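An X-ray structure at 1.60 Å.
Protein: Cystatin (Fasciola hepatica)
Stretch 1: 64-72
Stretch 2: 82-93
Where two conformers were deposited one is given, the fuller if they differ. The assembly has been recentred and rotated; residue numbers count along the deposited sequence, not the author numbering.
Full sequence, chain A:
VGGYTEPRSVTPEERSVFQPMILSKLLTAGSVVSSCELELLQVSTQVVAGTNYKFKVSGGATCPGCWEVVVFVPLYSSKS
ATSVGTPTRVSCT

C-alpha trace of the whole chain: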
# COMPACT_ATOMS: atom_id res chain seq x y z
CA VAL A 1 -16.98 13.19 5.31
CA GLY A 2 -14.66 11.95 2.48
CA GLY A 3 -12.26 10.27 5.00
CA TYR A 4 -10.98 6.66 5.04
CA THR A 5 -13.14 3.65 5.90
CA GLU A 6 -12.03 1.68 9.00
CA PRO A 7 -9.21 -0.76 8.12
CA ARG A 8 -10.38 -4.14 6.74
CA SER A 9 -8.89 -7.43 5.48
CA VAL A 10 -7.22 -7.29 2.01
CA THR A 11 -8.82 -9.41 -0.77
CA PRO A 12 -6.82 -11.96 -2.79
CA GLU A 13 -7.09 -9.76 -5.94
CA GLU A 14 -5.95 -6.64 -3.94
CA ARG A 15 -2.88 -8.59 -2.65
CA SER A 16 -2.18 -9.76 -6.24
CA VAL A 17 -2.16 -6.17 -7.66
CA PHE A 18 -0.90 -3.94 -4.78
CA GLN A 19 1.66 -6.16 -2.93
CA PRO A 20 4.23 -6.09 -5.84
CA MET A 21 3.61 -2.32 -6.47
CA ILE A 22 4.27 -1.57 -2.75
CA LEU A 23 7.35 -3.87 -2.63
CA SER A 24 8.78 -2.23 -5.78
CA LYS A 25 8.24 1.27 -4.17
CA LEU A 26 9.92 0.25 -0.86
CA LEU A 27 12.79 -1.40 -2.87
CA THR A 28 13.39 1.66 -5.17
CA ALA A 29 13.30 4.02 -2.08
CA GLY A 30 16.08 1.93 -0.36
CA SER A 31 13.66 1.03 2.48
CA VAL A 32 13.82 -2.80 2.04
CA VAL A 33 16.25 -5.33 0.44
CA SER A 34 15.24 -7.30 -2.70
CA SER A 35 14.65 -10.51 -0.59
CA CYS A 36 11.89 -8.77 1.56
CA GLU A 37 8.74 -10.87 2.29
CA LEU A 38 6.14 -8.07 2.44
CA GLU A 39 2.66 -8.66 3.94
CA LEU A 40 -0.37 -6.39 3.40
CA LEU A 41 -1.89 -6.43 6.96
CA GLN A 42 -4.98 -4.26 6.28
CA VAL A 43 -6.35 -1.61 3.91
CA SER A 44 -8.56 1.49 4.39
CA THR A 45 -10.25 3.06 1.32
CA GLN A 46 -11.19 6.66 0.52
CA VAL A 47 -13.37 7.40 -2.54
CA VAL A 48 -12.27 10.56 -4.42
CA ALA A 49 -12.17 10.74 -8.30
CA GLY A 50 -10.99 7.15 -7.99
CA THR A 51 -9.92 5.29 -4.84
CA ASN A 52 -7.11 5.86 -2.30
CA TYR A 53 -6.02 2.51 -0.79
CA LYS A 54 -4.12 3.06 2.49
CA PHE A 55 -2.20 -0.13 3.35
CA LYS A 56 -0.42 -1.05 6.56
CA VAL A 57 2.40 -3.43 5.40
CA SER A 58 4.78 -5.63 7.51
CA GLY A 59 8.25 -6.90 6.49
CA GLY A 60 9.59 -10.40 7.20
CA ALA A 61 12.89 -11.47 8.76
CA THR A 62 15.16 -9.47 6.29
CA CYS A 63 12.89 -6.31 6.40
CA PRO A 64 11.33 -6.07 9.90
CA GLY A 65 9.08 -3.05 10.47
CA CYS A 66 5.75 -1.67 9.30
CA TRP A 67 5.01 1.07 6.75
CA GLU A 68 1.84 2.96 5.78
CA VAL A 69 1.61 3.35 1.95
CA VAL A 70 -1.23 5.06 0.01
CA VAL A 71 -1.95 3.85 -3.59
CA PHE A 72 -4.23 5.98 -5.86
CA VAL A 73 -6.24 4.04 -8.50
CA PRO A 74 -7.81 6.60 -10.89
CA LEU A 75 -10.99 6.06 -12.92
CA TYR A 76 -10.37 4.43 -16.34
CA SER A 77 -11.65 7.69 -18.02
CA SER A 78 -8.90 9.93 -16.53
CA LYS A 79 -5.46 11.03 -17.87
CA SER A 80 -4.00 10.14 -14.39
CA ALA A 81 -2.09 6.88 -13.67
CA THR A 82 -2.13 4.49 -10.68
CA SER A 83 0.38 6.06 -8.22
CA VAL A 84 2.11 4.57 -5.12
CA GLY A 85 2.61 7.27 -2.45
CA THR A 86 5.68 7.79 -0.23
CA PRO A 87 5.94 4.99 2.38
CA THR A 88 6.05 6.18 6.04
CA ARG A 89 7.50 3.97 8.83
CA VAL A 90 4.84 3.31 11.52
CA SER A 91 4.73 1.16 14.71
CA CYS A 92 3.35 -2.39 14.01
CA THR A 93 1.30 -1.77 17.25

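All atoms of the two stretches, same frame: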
# COMPACT_ATOMS: atom_id res chain seq x y z
N PRO A 64 12.27 -6.26 8.82
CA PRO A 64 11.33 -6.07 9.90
C PRO A 64 10.91 -4.60 9.98
O PRO A 64 11.71 -3.69 9.75
CB PRO A 64 12.14 -6.51 11.12
CG PRO A 64 13.58 -6.28 10.70
CD PRO A 64 13.60 -6.71 9.26
N GLY A 65 9.65 -4.38 10.29
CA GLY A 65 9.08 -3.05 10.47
C GLY A 65 7.81 -2.97 9.68
O GLY A 65 7.55 -3.90 8.87
N CYS A 66 7.04 -1.93 9.94
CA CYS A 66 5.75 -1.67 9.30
C CYS A 66 5.82 -0.29 8.66
O CYS A 66 6.52 0.60 9.19
CB CYS A 66 4.60 -1.77 10.30
SG CYS A 66 4.24 -3.48 10.78
N TRP A 67 5.14 -0.17 7.53
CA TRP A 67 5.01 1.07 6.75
C TRP A 67 3.53 1.30 6.44
O TRP A 67 2.75 0.30 6.33
CB TRP A 67 5.84 1.00 5.48
CG TRP A 67 7.33 0.91 5.65
CD1 TRP A 67 8.23 1.92 5.46
CD2 TRP A 67 8.12 -0.28 5.86
NE1 TRP A 67 9.51 1.45 5.55
CE2 TRP A 67 9.48 0.11 5.83
CE3 TRP A 67 7.81 -1.62 6.10
CZ2 TRP A 67 10.52 -0.79 6.02
CZ3 TRP A 67 8.85 -2.52 6.29
CH2 TRP A 67 10.18 -2.10 6.26
N GLU A 68 3.14 2.56 6.37
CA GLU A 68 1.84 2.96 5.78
C GLU A 68 2.14 3.46 4.37
O GLU A 68 3.07 4.26 4.22
CB GLU A 68 1.18 4.00 6.68
CG GLU A 68 0.01 4.70 6.05
CD GLU A 68 -0.55 5.77 6.97
OE1 GLU A 68 -0.95 5.40 8.11
OE2 GLU A 68 -0.53 6.97 6.57
N VAL A 69 1.40 2.98 3.38
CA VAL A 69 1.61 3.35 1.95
C VAL A 69 0.23 3.56 1.33
O VAL A 69 -0.57 2.62 1.36
CB VAL A 69 2.37 2.26 1.17
CG1 VAL A 69 2.81 2.75 -0.21
CG2 VAL A 69 3.56 1.73 1.95
N VAL A 70 0.00 4.73 0.76
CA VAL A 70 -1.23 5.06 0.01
C VAL A 70 -1.01 4.81 -1.49
O VAL A 70 -0.03 5.30 -2.04
CB VAL A 70 -1.68 6.50 0.29
CG1 VAL A 70 -3.02 6.78 -0.36
CG2 VAL A 70 -1.73 6.77 1.79
N VAL A 71 -1.90 4.03 -2.11
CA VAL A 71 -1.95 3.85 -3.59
C VAL A 71 -3.25 4.47 -4.11
O VAL A 71 -4.32 4.07 -3.62
CB VAL A 71 -1.89 2.36 -3.98
CG1 VAL A 71 -1.91 2.19 -5.49
CG2 VAL A 71 -0.69 1.66 -3.36
N PHE A 72 -3.13 5.36 -5.09
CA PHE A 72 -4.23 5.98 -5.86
C PHE A 72 -4.49 5.16 -7.13
O PHE A 72 -3.58 4.97 -7.99
CB PHE A 72 -3.90 7.43 -6.20
CG PHE A 72 -4.97 8.08 -7.04
CD1 PHE A 72 -6.27 8.21 -6.55
CD2 PHE A 72 -4.71 8.46 -8.35
CE1 PHE A 72 -7.25 8.82 -7.32
CE2 PHE A 72 -5.72 9.01 -9.13
CZ PHE A 72 -6.98 9.18 -8.62
N THR A 82 -2.29 5.12 -12.01
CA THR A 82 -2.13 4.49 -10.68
C THR A 82 -0.80 4.96 -10.09
O THR A 82 0.21 4.91 -10.81
CB THR A 82 -2.17 2.97 -10.77
OG1 THR A 82 -3.47 2.60 -11.22
CG2 THR A 82 -1.89 2.29 -9.45
N SER A 83 -0.81 5.44 -8.85
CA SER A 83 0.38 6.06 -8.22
C SER A 83 0.53 5.46 -6.82
O SER A 83 -0.45 5.47 -6.06
CB SER A 83 0.23 7.57 -8.21
OG SER A 83 1.42 8.22 -7.77
N VAL A 84 1.72 4.95 -6.51
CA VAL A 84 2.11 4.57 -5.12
C VAL A 84 2.68 5.81 -4.44
O VAL A 84 3.61 6.44 -5.00
CB VAL A 84 3.09 3.37 -5.11
CG1 VAL A 84 3.32 2.91 -3.69
CG2 VAL A 84 2.57 2.22 -5.96
N GLY A 85 2.13 6.16 -3.29
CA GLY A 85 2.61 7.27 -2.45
C GLY A 85 3.97 6.99 -1.84
O GLY A 85 4.57 5.91 -2.07
N THR A 86 4.44 7.93 -1.03
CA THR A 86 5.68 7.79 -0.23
C THR A 86 5.40 6.94 1.00
O THR A 86 4.57 7.30 1.86
CB THR A 86 6.21 9.17 0.18
OG1 THR A 86 6.43 9.87 -1.04
CG2 THR A 86 7.48 9.07 0.99
N PRO A 87 6.09 5.78 1.16
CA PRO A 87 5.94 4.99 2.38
C PRO A 87 6.41 5.77 3.62
O PRO A 87 7.36 6.54 3.53
CB PRO A 87 6.82 3.77 2.12
CG PRO A 87 6.88 3.71 0.62
CD PRO A 87 7.02 5.17 0.21
N THR A 88 5.67 5.63 4.71
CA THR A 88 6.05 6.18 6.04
C THR A 88 6.17 5.01 7.03
O THR A 88 5.26 4.16 7.09
CB THR A 88 5.06 7.25 6.49
OG1 THR A 88 4.86 8.11 5.37
CG2 THR A 88 5.55 8.07 7.65
N ARG A 89 7.29 4.97 7.74
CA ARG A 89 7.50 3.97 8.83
C ARG A 89 6.45 4.26 9.90
O ARG A 89 6.25 5.45 10.24
CB ARG A 89 8.93 4.03 9.38
CG ARG A 89 9.99 3.48 8.45
CD ARG A 89 11.35 3.20 9.10
NE ARG A 89 11.87 4.34 9.83
CZ ARG A 89 12.37 5.43 9.26
NH1 ARG A 89 12.42 5.53 7.94
NH2 ARG A 89 12.81 6.43 10.01
N VAL A 90 5.79 3.21 10.38
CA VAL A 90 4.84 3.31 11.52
C VAL A 90 5.13 2.14 12.47
O VAL A 90 5.80 1.17 12.05
CB VAL A 90 3.38 3.32 11.05
CG1 VAL A 90 3.05 4.59 10.26
CG2 VAL A 90 3.05 2.08 10.24
N SER A 91 4.66 2.24 13.71
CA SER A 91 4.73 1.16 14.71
C SER A 91 3.81 0.02 14.25
O SER A 91 2.74 0.33 13.73
CB SER A 91 4.36 1.66 16.08
OG SER A 91 4.02 0.58 16.94
N CYS A 92 4.21 -1.24 14.40
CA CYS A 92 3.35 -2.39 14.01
C CYS A 92 2.18 -2.46 15.00
O CYS A 92 1.10 -2.83 14.56
CB CYS A 92 4.14 -3.69 13.90
SG CYS A 92 5.33 -3.72 12.53
N THR A 93 2.38 -2.04 16.25
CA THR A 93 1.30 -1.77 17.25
C THR A 93 0.86 -0.31 17.12
O THR A 93 -0.32 -0.02 17.20
CB THR A 93 1.77 -2.04 18.69
OG1 THR A 93 2.17 -3.41 18.78
CG2 THR A 93 0.71 -1.74 19.72
O HOH W 1 7.91 -0.31 12.31
O HOH W 2 12.36 2.94 5.61
O HOH W 3 2.40 6.95 4.08
O HOH W 4 1.94 6.82 1.36

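Stretch 2 runs antiparallel to the strand 66-72 and pairs with it in two short ladders, separated by a loop at Gly-85 to Pro-87, across which the register shifts by one.

Thr-82 lies beside the C-terminal end of stretch 1. Its CA approaches Phe-72 O at 3.1 Å in a CA-H...O contact. Its methyl CG2 lies 4.0 Å from Val-71 CG1.

Ser-83 and Phe-72 form a hydrogen-bonded pair. Phe-72 N donates to Ser-83 O at 2.9 Å, and Ser-83 N donates to Phe-72 O at 2.9 Å. Ser-83 O also receives a CA-H...O contact from Val-71 CA at 3.3 Å. The side chains of Ser-83 and Phe-72 leave on the same face of the sheet, but the end of the Phe-72 side chain leads away from stretch 2.

Val-84 faces Val-71 as a non-hydrogen-bonded pair, so no backbone bond links these two residues directly. Their side chains share the other face, where Val-84 CG2 is 4.2 Å from Val-71 CG2. Val-84 CG1 packs more tightly on Val-69 CG1, at 3.5 Å.

Gly-85 follows the first ladder. Its N donates to Val-70 O at 2.6 Å, a short bond. A CB on Gly-85 would point toward stretch 1 and lie only 2.9 Å from Val-70 O, which is a clash. The absence of a side chain therefore permits this close approach.

Thr-86 directs its CB away from stretch 1 and makes little direct contact. Its carbonyl is bridged by water instead. Water 4 accepts from Val-70 N at 2.9 Å and donates to Thr-86 O at 2.7 Å. Water 3 donates to Thr-86 O at 3.1 Å and to Glu-68 O at 2.8 Å. These waters link the two stretches where the register shifts by one residue and the direct pairing is interrupted.

Pro-87 has no amide hydrogen to donate. Its ring adds apolar contact: CB is 3.8 Å from Val-69 CG2 and 4.1 Å from Trp-67 CD1. Its CA makes a CA-H...O contact with Glu-68 O at 3.5 Å.

Thr-88 opens the second ladder with two bonds to Glu-68. Glu-68 N donates to Thr-88 O at 2.8 Å, and Thr-88 N donates to Glu-68 O at 3.0 Å. Thr-88 OG1 donates to water 3 at 3.0 Å.

Arg-89 pairs with Trp-67 without direct backbone hydrogen bonds. The aliphatic part of its side chain lies against the indole, with Arg-89 CG 3.6 Å from Trp-67 NE1. Water 2 accepts from Trp-67 NE1 at 3.2 Å and, weakly, from Arg-89 NH1 at 3.5 Å.

Val-90 N donates to Cys-66 O at 3.0 Å. In the other direction water 1 intervenes, accepting from Cys-66 N at 3.0 Å and donating to Val-90 O at 2.6 Å. Val-90 CG2 lies 4.2 Å from Cys-66 CB.

Ser-91 points its CB away. Cys-92 then returns to stretch 1 through a disulfide, with Cys-92 SG 2.1 Å from Cys-66 SG and chi3 of 106°. This covalent link ties the C-terminal end to the strand. Thr-93 makes no contact with stretch 1.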